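HD-GYP domain-containing protein (Bdellovibrio bacteriovorus, PDB 3TM8) probably acts in signalling as an unconventional member of the HD-GYP class of cyclic-di-GMP phosphodiesterases, and binds two iron(III) ions. Local coordinates at residues A41-N46 against I50-R55; D22-R27 against D80-Y85; S178-Q183 against N322-G327; D288-F293 against A299-K304. All coordinates share one frame; numbering follows the deposited sequence. Where two conformers were deposited one is given.

Contact 1: residues A41-N46 against I50-R55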
# COMPACT_ATOMS: atom_id res chain seq x y z
N ALA A 41 18.75 7.23 -14.38
CA ALA A 41 18.55 6.69 -13.03
C ALA A 41 19.54 5.56 -12.78
O ALA A 41 19.83 4.76 -13.67
CB ALA A 41 17.11 6.25 -12.79
N TYR A 42 20.04 5.52 -11.55
CA TYR A 42 21.13 4.65 -11.16
C TYR A 42 20.70 3.70 -10.06
O TYR A 42 19.89 4.06 -9.20
CB TYR A 42 22.30 5.50 -10.65
CG TYR A 42 22.83 6.47 -11.69
CD1 TYR A 42 23.98 6.20 -12.41
CD2 TYR A 42 22.15 7.66 -11.96
CE1 TYR A 42 24.46 7.08 -13.36
CE2 TYR A 42 22.62 8.55 -12.92
CZ TYR A 42 23.77 8.26 -13.61
OH TYR A 42 24.22 9.15 -14.55
N VAL A 43 21.23 2.48 -10.10
CA VAL A 43 21.04 1.50 -9.05
C VAL A 43 22.35 1.41 -8.26
O VAL A 43 23.43 1.37 -8.84
CB VAL A 43 20.70 0.10 -9.63
CG1 VAL A 43 20.66 -0.96 -8.53
CG2 VAL A 43 19.37 0.14 -10.38
N LYS A 44 22.24 1.40 -6.94
CA LYS A 44 23.43 1.30 -6.10
C LYS A 44 23.87 -0.15 -5.97
O LYS A 44 23.11 -0.98 -5.48
CB LYS A 44 23.16 1.91 -4.73
CG LYS A 44 24.39 2.01 -3.84
CD LYS A 44 24.08 2.78 -2.55
CE LYS A 44 23.18 1.99 -1.62
NZ LYS A 44 23.90 0.88 -0.95
N ILE A 45 25.08 -0.46 -6.42
CA ILE A 45 25.64 -1.79 -6.26
C ILE A 45 27.02 -1.66 -5.64
O ILE A 45 27.87 -0.93 -6.15
CB ILE A 45 25.74 -2.53 -7.60
CG1 ILE A 45 24.34 -2.68 -8.21
CG2 ILE A 45 26.39 -3.90 -7.40
CD1 ILE A 45 24.30 -3.57 -9.40
N ASN A 46 27.25 -2.37 -4.54
CA ASN A 46 28.50 -2.25 -3.81
C ASN A 46 28.85 -0.78 -3.56
O ASN A 46 30.01 -0.36 -3.71
CB ASN A 46 29.63 -2.97 -4.54
CG ASN A 46 29.33 -4.44 -4.75
OD1 ASN A 46 28.54 -5.03 -4.01
ND2 ASN A 46 29.95 -5.04 -5.75
N ILE A 50 25.33 2.84 -10.38
CA ILE A 50 25.46 2.19 -11.67
C ILE A 50 24.30 2.56 -12.58
O ILE A 50 23.13 2.35 -12.24
CB ILE A 50 25.48 0.66 -11.51
CG1 ILE A 50 26.46 0.24 -10.40
CG2 ILE A 50 25.81 0.00 -12.83
CD1 ILE A 50 27.87 0.72 -10.58
N LEU A 51 24.61 3.14 -13.73
CA LEU A 51 23.57 3.56 -14.66
C LEU A 51 22.68 2.39 -15.06
O LEU A 51 23.18 1.34 -15.46
CB LEU A 51 24.21 4.17 -15.91
CG LEU A 51 23.29 4.66 -17.02
CD1 LEU A 51 22.41 5.78 -16.51
CD2 LEU A 51 24.13 5.13 -18.21
N TYR A 52 21.36 2.57 -14.93
CA TYR A 52 20.41 1.51 -15.22
C TYR A 52 19.29 1.98 -16.16
O TYR A 52 18.93 1.28 -17.11
CB TYR A 52 19.83 0.93 -13.92
CG TYR A 52 18.90 -0.24 -14.14
CD1 TYR A 52 19.33 -1.38 -14.81
CD2 TYR A 52 17.60 -0.22 -13.65
CE1 TYR A 52 18.48 -2.45 -15.01
CE2 TYR A 52 16.75 -1.29 -13.84
CZ TYR A 52 17.19 -2.40 -14.52
OH TYR A 52 16.36 -3.48 -14.72
N LEU A 53 18.74 3.16 -15.89
CA LEU A 53 17.72 3.75 -16.76
C LEU A 53 18.30 4.97 -17.46
O LEU A 53 18.97 5.80 -16.84
CB LEU A 53 16.48 4.15 -15.95
CG LEU A 53 15.93 3.07 -15.02
CD1 LEU A 53 14.74 3.62 -14.23
CD2 LEU A 53 15.55 1.81 -15.78
N ARG A 54 18.02 5.09 -18.75
CA ARG A 54 18.60 6.16 -19.54
C ARG A 54 17.56 7.16 -20.00
O ARG A 54 16.39 6.83 -20.13
CB ARG A 54 19.33 5.57 -20.74
CG ARG A 54 20.59 4.85 -20.35
CD ARG A 54 21.07 3.96 -21.46
NE ARG A 54 22.35 3.35 -21.13
CZ ARG A 54 22.50 2.34 -20.29
NH1 ARG A 54 21.43 1.81 -19.68
NH2 ARG A 54 23.70 1.85 -20.04
N ARG A 55 18.01 8.39 -20.25
CA ARG A 55 17.14 9.41 -20.80
C ARG A 55 16.38 8.84 -21.99
O ARG A 55 16.97 8.23 -22.88
CB ARG A 55 17.94 10.66 -21.20
CG ARG A 55 18.74 11.25 -20.04
CD ARG A 55 19.53 12.52 -20.39
NE ARG A 55 20.41 12.82 -19.27
CZ ARG A 55 21.65 12.36 -19.15
NH1 ARG A 55 22.18 11.64 -20.13
NH2 ARG A 55 22.37 12.63 -18.07
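Residues 41-43 and 50-53 pair as the arms of an antiparallel beta hairpin, strand 41-45 against strand 48-53, with a classic beta bulge in the returning arm. Val43 and Ile50 are a hydrogen-bonded pair, closed from both sides by Val43 N to Ile50 O and Ile50 N to Val43 O. Tyr42 and Leu51 follow as a non-hydrogen-bonded pair. At the bulge Tyr52 and Leu53 both face Ala41, whose carbonyl O takes Tyr52 N at 3.0 Å, in the carbonyl plane, and Leu53 N at 2.9 Å, tilted from it. Ala41 N answers with a bond to Leu53 O.

On one face of the hairpin, Leu51 CD1 sits over the Tyr42 ring, 4.3 Å from its centroid, a CH-pi contact; the Tyr42 hydroxyl bonds to Asn40. On the other face Val43 and Tyr52 lie alongside each other, Val43 CG2 being 3.7 Å from Tyr52 CB, while Ala41 CB meets Leu53 CD1 at 3.8 Å. Tyr52 OH ends on the carbonyl of Arg66.

One carbonyl gripping two N-H groups lets the strand absorb an extra residue with its backbone donors still satisfied, and apolar packing backs the pairing on both faces.

Contact 2: residues D22-R27 against D80-Y85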
# COMPACT_ATOMS: atom_id res chain seq x y z
N ASP A 22 26.97 14.80 -7.71
CA ASP A 22 26.05 14.59 -6.60
C ASP A 22 24.86 13.81 -7.11
O ASP A 22 24.45 13.98 -8.26
CB ASP A 22 25.60 15.94 -6.04
CG ASP A 22 26.72 16.70 -5.38
OD1 ASP A 22 27.69 16.06 -4.92
OD2 ASP A 22 26.64 17.95 -5.31
N TYR A 23 24.33 12.94 -6.25
CA TYR A 23 23.11 12.19 -6.54
C TYR A 23 22.06 12.47 -5.48
O TYR A 23 22.37 12.86 -4.35
CB TYR A 23 23.40 10.68 -6.56
CG TYR A 23 24.34 10.25 -7.65
CD1 TYR A 23 23.85 9.80 -8.87
CD2 TYR A 23 25.72 10.31 -7.48
CE1 TYR A 23 24.72 9.41 -9.89
CE2 TYR A 23 26.59 9.92 -8.48
CZ TYR A 23 26.08 9.48 -9.68
OH TYR A 23 26.93 9.10 -10.68
N VAL A 24 20.80 12.27 -5.85
CA VAL A 24 19.70 12.30 -4.90
C VAL A 24 18.86 11.06 -5.08
O VAL A 24 18.75 10.52 -6.19
CB VAL A 24 18.85 13.59 -5.04
CG1 VAL A 24 18.24 13.66 -6.41
CG2 VAL A 24 17.78 13.67 -3.96
N SER A 25 18.26 10.58 -3.99
CA SER A 25 17.46 9.37 -4.07
C SER A 25 16.04 9.66 -4.55
O SER A 25 15.48 10.73 -4.30
CB SER A 25 17.44 8.64 -2.72
OG SER A 25 16.68 9.35 -1.77
N ILE A 26 15.50 8.68 -5.26
CA ILE A 26 14.10 8.68 -5.66
C ILE A 26 13.52 7.31 -5.31
O ILE A 26 14.25 6.32 -5.24
CB ILE A 26 13.91 8.99 -7.17
CG1 ILE A 26 14.59 7.93 -8.05
CG2 ILE A 26 14.40 10.40 -7.50
CD1 ILE A 26 14.11 7.96 -9.49
N ARG A 27 12.21 7.24 -5.10
CA ARG A 27 11.57 5.96 -4.84
C ARG A 27 11.14 5.34 -6.15
O ARG A 27 10.55 5.99 -7.01
CB ARG A 27 10.40 6.12 -3.87
CG ARG A 27 10.84 6.72 -2.55
CD ARG A 27 9.81 6.55 -1.44
NE ARG A 27 10.27 7.28 -0.26
CZ ARG A 27 10.08 8.58 -0.07
NH1 ARG A 27 9.37 9.28 -0.95
NH2 ARG A 27 10.59 9.17 1.00
N ASP A 80 21.77 17.37 -10.50
CA ASP A 80 21.60 18.38 -11.53
C ASP A 80 20.36 18.12 -12.39
O ASP A 80 19.90 19.00 -13.11
CB ASP A 80 22.86 18.49 -12.40
CG ASP A 80 24.04 19.06 -11.63
OD1 ASP A 80 23.83 19.61 -10.53
OD2 ASP A 80 25.18 18.96 -12.14
N GLU A 81 19.83 16.90 -12.32
CA GLU A 81 18.64 16.53 -13.08
C GLU A 81 17.38 16.43 -12.21
O GLU A 81 16.34 15.95 -12.66
CB GLU A 81 18.89 15.22 -13.84
CG GLU A 81 19.99 15.31 -14.88
CD GLU A 81 19.90 14.22 -15.93
OE1 GLU A 81 20.09 13.04 -15.59
OE2 GLU A 81 19.63 14.54 -17.10
N GLU A 82 17.47 16.90 -10.98
CA GLU A 82 16.35 16.76 -10.06
C GLU A 82 15.10 17.51 -10.54
O GLU A 82 13.98 17.04 -10.37
CB GLU A 82 16.74 17.22 -8.65
CG GLU A 82 15.68 16.90 -7.60
CD GLU A 82 16.18 17.12 -6.19
OE1 GLU A 82 17.28 17.68 -6.02
OE2 GLU A 82 15.46 16.72 -5.24
N ASN A 83 15.30 18.67 -11.17
CA ASN A 83 14.15 19.41 -11.68
C ASN A 83 13.40 18.61 -12.75
O ASN A 83 12.17 18.61 -12.79
CB ASN A 83 14.56 20.79 -12.21
CG ASN A 83 13.39 21.57 -12.76
OD1 ASN A 83 12.47 21.94 -12.02
ND2 ASN A 83 13.40 21.82 -14.06
N SER A 84 14.14 17.94 -13.63
CA SER A 84 13.53 17.09 -14.64
C SER A 84 12.69 15.98 -14.01
O SER A 84 11.59 15.67 -14.47
CB SER A 84 14.59 16.49 -15.56
OG SER A 84 14.01 15.60 -16.49
N TYR A 85 13.21 15.39 -12.93
CA TYR A 85 12.49 14.36 -12.20
C TYR A 85 11.22 14.92 -11.55
O TYR A 85 10.14 14.33 -11.64
CB TYR A 85 13.38 13.72 -11.13
CG TYR A 85 12.59 12.83 -10.21
CD1 TYR A 85 12.16 11.57 -10.62
CD2 TYR A 85 12.21 13.27 -8.95
CE1 TYR A 85 11.41 10.75 -9.78
CE2 TYR A 85 11.46 12.47 -8.11
CZ TYR A 85 11.06 11.22 -8.53
OH TYR A 85 10.32 10.44 -7.68
O HOH W 1 24.54 16.11 -10.22
O HOH W 2 10.52 9.60 -4.80
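Ile26 sets its CG2 methyl over the face of the Tyr85 ring, joining strand 23-27 to the first turn of helix 82-97. This CG2 stands 3.6 Å from the centroid of the Tyr85 ring and only 11° off the ring normal, so the CH-pi contact is made over the middle of the face. The other Ile26 branch reaches the rim, where CD1 lies 3.9 Å from Tyr85 CE1. Tyr85 has CG anti to its backbone N (chi1 170°), which sends the ring out from the helix toward the strand, its face to Ile26.

One helical turn earlier, Glu82 and Val24 meet at about a right angle. The Val24 methyls bear on the carboxylate end of the glutamate, CG1 being 4.0 Å from Glu82 CD and CG2 4.0 Å from Glu82 OE2; the contact is van der Waals.

Water links the two segments at both ends. One molecule donates a hydrogen bond to Asp22 O and accepts one from Asp80 N; another accepts from Arg27 N, 2.9 Å away, and also bonds to Tyr85 OH, which has a further partner in Thr30 OG1.

Strand 23-27 pairs antiparallel with strand 74-78, whose Ile77 touches both Val24 and Tyr85, so the helix start packs against this two-stranded sheet. Beyond it, the Arg27 guanidinium reaches Glu122 and Glu125 on helix 105-125, tying the sheet to the helical part of the chain.

Contact 3: residues S178-Q183 against N322-G327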
# COMPACT_ATOMS: atom_id res chain seq x y z
N SER A 178 -10.10 -2.18 0.90
CA SER A 178 -10.89 -1.51 1.92
C SER A 178 -11.91 -0.52 1.34
O SER A 178 -13.04 -0.44 1.82
CB SER A 178 -9.99 -0.81 2.94
OG SER A 178 -9.22 -1.74 3.69
N ILE A 179 -11.50 0.23 0.32
CA ILE A 179 -12.43 1.15 -0.34
C ILE A 179 -13.60 0.37 -0.94
O ILE A 179 -14.77 0.73 -0.76
CB ILE A 179 -11.74 1.96 -1.47
CG1 ILE A 179 -10.75 2.97 -0.87
CG2 ILE A 179 -12.79 2.66 -2.34
CD1 ILE A 179 -9.71 3.48 -1.86
N ALA A 180 -13.28 -0.72 -1.64
CA ALA A 180 -14.32 -1.53 -2.25
C ALA A 180 -15.23 -2.17 -1.20
O ALA A 180 -16.45 -2.22 -1.38
CB ALA A 180 -13.71 -2.60 -3.15
N LEU A 181 -14.65 -2.64 -0.10
CA LEU A 181 -15.43 -3.24 0.98
C LEU A 181 -16.37 -2.20 1.61
O LEU A 181 -17.54 -2.47 1.88
CB LEU A 181 -14.51 -3.87 2.02
CG LEU A 181 -15.18 -4.48 3.26
CD1 LEU A 181 -16.22 -5.52 2.86
CD2 LEU A 181 -14.11 -5.11 4.12
N ALA A 182 -15.84 -1.00 1.84
CA ALA A 182 -16.64 0.08 2.41
C ALA A 182 -17.85 0.37 1.53
O ALA A 182 -18.97 0.55 2.04
CB ALA A 182 -15.78 1.33 2.57
N GLN A 183 -17.64 0.41 0.22
CA GLN A 183 -18.75 0.60 -0.71
C GLN A 183 -19.80 -0.49 -0.56
O GLN A 183 -20.99 -0.20 -0.54
CB GLN A 183 -18.25 0.64 -2.16
CG GLN A 183 -19.36 0.87 -3.18
CD GLN A 183 -18.86 0.95 -4.61
OE1 GLN A 183 -17.84 0.35 -4.96
NE2 GLN A 183 -19.57 1.70 -5.44
N ASN A 322 -14.40 -11.70 -1.14
CA ASN A 322 -14.40 -12.74 -2.16
C ASN A 322 -15.02 -12.23 -3.46
O ASN A 322 -14.45 -12.42 -4.54
CB ASN A 322 -15.12 -13.99 -1.65
CG ASN A 322 -15.11 -15.12 -2.65
OD1 ASN A 322 -14.05 -15.62 -3.02
ND2 ASN A 322 -16.29 -15.53 -3.10
N ASP A 323 -16.16 -11.55 -3.36
CA ASP A 323 -16.83 -10.99 -4.53
C ASP A 323 -15.98 -9.93 -5.22
O ASP A 323 -15.89 -9.89 -6.45
CB ASP A 323 -18.20 -10.41 -4.17
CG ASP A 323 -19.21 -11.47 -3.78
OD1 ASP A 323 -18.96 -12.66 -4.04
OD2 ASP A 323 -20.26 -11.09 -3.22
N ILE A 324 -15.36 -9.06 -4.44
CA ILE A 324 -14.47 -8.03 -4.99
C ILE A 324 -13.32 -8.65 -5.79
O ILE A 324 -13.00 -8.18 -6.88
CB ILE A 324 -13.92 -7.12 -3.87
CG1 ILE A 324 -15.06 -6.27 -3.29
CG2 ILE A 324 -12.79 -6.23 -4.39
CD1 ILE A 324 -14.77 -5.70 -1.93
N LEU A 325 -12.72 -9.71 -5.26
CA LEU A 325 -11.62 -10.39 -5.94
C LEU A 325 -12.09 -11.09 -7.21
O LEU A 325 -11.32 -11.31 -8.14
CB LEU A 325 -10.96 -11.40 -4.99
CG LEU A 325 -10.17 -10.77 -3.84
CD1 LEU A 325 -9.78 -11.83 -2.82
CD2 LEU A 325 -8.95 -10.02 -4.36
N LYS A 326 -13.38 -11.43 -7.24
CA LYS A 326 -14.01 -12.08 -8.39
C LYS A 326 -14.44 -11.07 -9.44
O LYS A 326 -14.92 -11.44 -10.51
CB LYS A 326 -15.24 -12.86 -7.93
CG LYS A 326 -15.03 -14.34 -7.69
CD LYS A 326 -16.27 -14.93 -7.05
CE LYS A 326 -16.60 -16.30 -7.61
NZ LYS A 326 -17.87 -16.81 -7.02
N GLY A 327 -14.29 -9.79 -9.13
CA GLY A 327 -14.67 -8.75 -10.07
C GLY A 327 -16.04 -8.17 -9.79
O GLY A 327 -16.40 -7.13 -10.33
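Ile324, on the last helical turns of helix 315-325, drives its side chain into helix 167-185 at Ala180 and Leu181. It gives up more surface here than either partner. All three carbons beyond CB take part: CG1 and CG2 each lie 3.9 Å from Ala180 CB, and CD1 comes to 3.5 Å from the same methyl, tighter than usual van der Waals contact. The small alanine is thus straddled by the two branches of the isoleucine.

Ala180 ranks second in buried surface. Having no more than a methyl, it lets the backbones draw close, with Ala180 CA and Ile324 CA 7.1 Å apart. The end of Ile324 can then reach past it to the main chain of helix 167-185, where CD1 stops 3.6 Å from Leu181 N. The outstretched chi2 of 161° is what carries CD1 this far from its own helix.

Leu181 adds a smaller share, its CB lying 4.4 Å from Ile324 CD1. Past that point its side chain packs against His317, His320 and Leu321, earlier residues of helix 315-325, and against Leu280 of helix 276-293.

Three residues beyond Ile324 its helix has ended: Gly327, with positive phi, closes a Schellman motif and bonds back to Ile324 O. The contact is thus plain helix-helix packing within the helical HD fold, in which helix 315-325, near the C terminus, lies on helix 167-185. Leu154 from helix 153-158 touches both Ala180 and Ile324, and helices 190-202 and 276-293 pack around Ser178, two residues before Ala180 on helix 167-185.

Contact 4: residues D288-F293 against A299-K304. With PO4 (phosphate ion), chain C.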
# COMPACT_ATOMS: atom_id res chain seq x y z
N ASP A 288 -5.29 -10.10 1.85
CA ASP A 288 -4.06 -9.87 1.09
C ASP A 288 -2.88 -10.60 1.70
O ASP A 288 -1.98 -11.02 0.96
CB ASP A 288 -3.71 -8.40 0.89
CG ASP A 288 -2.59 -8.22 -0.12
OD1 ASP A 288 -2.69 -8.81 -1.21
OD2 ASP A 288 -1.59 -7.52 0.17
N ARG A 289 -2.85 -10.77 3.02
CA ARG A 289 -1.76 -11.56 3.60
C ARG A 289 -1.79 -12.97 3.00
O ARG A 289 -0.76 -13.49 2.59
CB ARG A 289 -1.78 -11.61 5.13
CG ARG A 289 -1.12 -12.88 5.69
CD ARG A 289 -0.62 -12.71 7.13
NE ARG A 289 0.67 -12.04 7.18
CZ ARG A 289 1.84 -12.60 6.89
NH1 ARG A 289 1.89 -13.87 6.51
NH2 ARG A 289 2.95 -11.88 6.96
N LEU A 290 -2.97 -13.58 2.93
CA LEU A 290 -3.07 -14.92 2.36
C LEU A 290 -2.58 -14.94 0.92
O LEU A 290 -1.79 -15.80 0.53
CB LEU A 290 -4.50 -15.47 2.43
CG LEU A 290 -5.00 -15.78 3.84
CD1 LEU A 290 -6.39 -16.43 3.78
CD2 LEU A 290 -4.02 -16.67 4.59
N ILE A 291 -3.05 -13.98 0.14
CA ILE A 291 -2.78 -13.98 -1.29
C ILE A 291 -1.33 -13.59 -1.61
O ILE A 291 -0.66 -14.27 -2.40
CB ILE A 291 -3.77 -13.07 -2.01
CG1 ILE A 291 -5.17 -13.66 -1.91
CG2 ILE A 291 -3.35 -12.86 -3.46
CD1 ILE A 291 -6.29 -12.69 -2.22
N THR A 292 -0.85 -12.53 -0.98
CA THR A 292 0.47 -11.98 -1.29
C THR A 292 1.62 -12.58 -0.47
O THR A 292 2.69 -12.85 -1.01
CB THR A 292 0.45 -10.45 -1.16
OG1 THR A 292 -0.40 -9.92 -2.18
CG2 THR A 292 1.86 -9.86 -1.33
N PHE A 293 1.40 -12.80 0.83
CA PHE A 293 2.47 -13.29 1.70
C PHE A 293 2.45 -14.80 1.91
O PHE A 293 3.45 -15.36 2.35
CB PHE A 293 2.45 -12.61 3.07
CG PHE A 293 2.69 -11.13 3.05
CD1 PHE A 293 3.69 -10.57 2.27
CD2 PHE A 293 1.93 -10.30 3.87
CE1 PHE A 293 3.91 -9.19 2.27
CE2 PHE A 293 2.15 -8.92 3.88
CZ PHE A 293 3.13 -8.37 3.09
N ALA A 299 -9.10 -17.31 -5.06
CA ALA A 299 -10.41 -17.94 -4.95
C ALA A 299 -10.52 -18.86 -3.74
O ALA A 299 -11.62 -19.30 -3.39
CB ALA A 299 -10.75 -18.70 -6.23
N GLU A 300 -9.39 -19.15 -3.10
CA GLU A 300 -9.37 -20.05 -1.95
C GLU A 300 -9.17 -19.30 -0.64
O GLU A 300 -9.23 -19.89 0.44
CB GLU A 300 -8.26 -21.10 -2.11
CG GLU A 300 -8.46 -22.01 -3.30
CD GLU A 300 -9.82 -22.69 -3.29
OE1 GLU A 300 -10.15 -23.33 -2.28
OE2 GLU A 300 -10.55 -22.56 -4.29
N ALA A 301 -8.94 -17.99 -0.74
CA ALA A 301 -8.64 -17.19 0.44
C ALA A 301 -9.80 -17.10 1.44
O ALA A 301 -9.59 -17.20 2.65
CB ALA A 301 -8.18 -15.79 0.03
N ALA A 302 -11.03 -16.91 0.95
CA ALA A 302 -12.19 -16.85 1.83
C ALA A 302 -12.34 -18.13 2.65
O ALA A 302 -12.54 -18.08 3.87
CB ALA A 302 -13.45 -16.56 1.04
N LYS A 303 -12.25 -19.28 1.98
CA LYS A 303 -12.34 -20.58 2.66
C LYS A 303 -11.27 -20.70 3.73
O LYS A 303 -11.53 -21.17 4.84
CB LYS A 303 -12.22 -21.74 1.67
CG LYS A 303 -12.05 -23.08 2.35
CD LYS A 303 -11.67 -24.18 1.37
CE LYS A 303 -10.22 -24.03 0.93
NZ LYS A 303 -9.81 -25.11 0.01
N LYS A 304 -10.05 -20.30 3.39
CA LYS A 304 -8.94 -20.41 4.33
C LYS A 304 -9.18 -19.60 5.60
O LYS A 304 -8.92 -20.09 6.70
CB LYS A 304 -7.62 -20.00 3.67
CG LYS A 304 -7.01 -21.08 2.81
CD LYS A 304 -5.50 -20.91 2.71
CE LYS A 304 -4.78 -21.36 3.99
NZ LYS A 304 -5.25 -20.67 5.22
P PO4 C . 0.66 -8.51 8.12
O1 PO4 C . 1.70 -9.58 7.94
O2 PO4 C . 0.26 -7.87 6.81
O3 PO4 C . -0.66 -9.12 8.66
O4 PO4 C . 1.11 -7.51 9.17
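Leu290 bridges the end of helix 276-293 to the start of helix 301-308, and its path is simple to trace. CB leaves the helix toward Ala301, passing 4.4 Å from Ala301 CB. With CG anti to the carbonyl carbon (chi1 -69°), the chain continues toward the first turn of helix 301-308, and CD1 does the closest touching: 3.5 Å from Ala301 O and 3.8 Å from Lys304 CB. CD2, the other branch, turns away from residues 299-304. Ile291 supports the same join with its CG1 against the Ala301 methyl, while the Lys304 amine goes to Asp308.

The neighbouring residues of helix 276-293 serve polar work. Arg289 NE and NH2 both donate to O1 of a phosphate, each at 2.8 Å, and the phosphorus lies at the guanidinium edge, in its plane. Phe293 CD2 lies over one face of that guanidinium, and the edge of the same ring approaches phosphate O2. Arg289 NH1 is salt-bridged to Glu294 and bonds to the carbonyl of Gln216, while NH2 also donates to that of Leu214, so the group's rotation is fixed. His207, Trp229 and Asn285 also bond the phosphate.

Asp288 receives Thr292 OG1 on OD1 at 2.7 Å, and its OD2 pairs with ND1 of the iron ligand His170, making Asp288 a second-shell residue that probably orients it. The chemistry is therefore divided: an apolar seam anchors the helix end, while its polar side holds an anion beside the di-iron site. The phosphate probably comes from the crystallisation liquor, but its grip is consistent with a site suited to a phosphate group of a substrate.

How the contacts relate
From the N terminus, strand 23-27 enters contact 2, which closes only when the chain reaches helix 82-97. Within that loop contact 1 forms the short hairpin 41-53, and the two touch through Tyr23 with Tyr42 and a salt bridge from Arg55 to Glu81. The chain then crosses into the helical body. Contact 3 opens on helix 167-185 and closes at helix 315-325; contact 4, the local packing of consecutive helices 276-293 and 301-308, falls inside its span. Leu325 packs on Ile291 and Asn322 on Ala302, joining these two. The pairs run in series, their centres 36 to 39 Å apart: one ties the N-terminal strands to one another and to helix 82-97, the other the helices round the iron site.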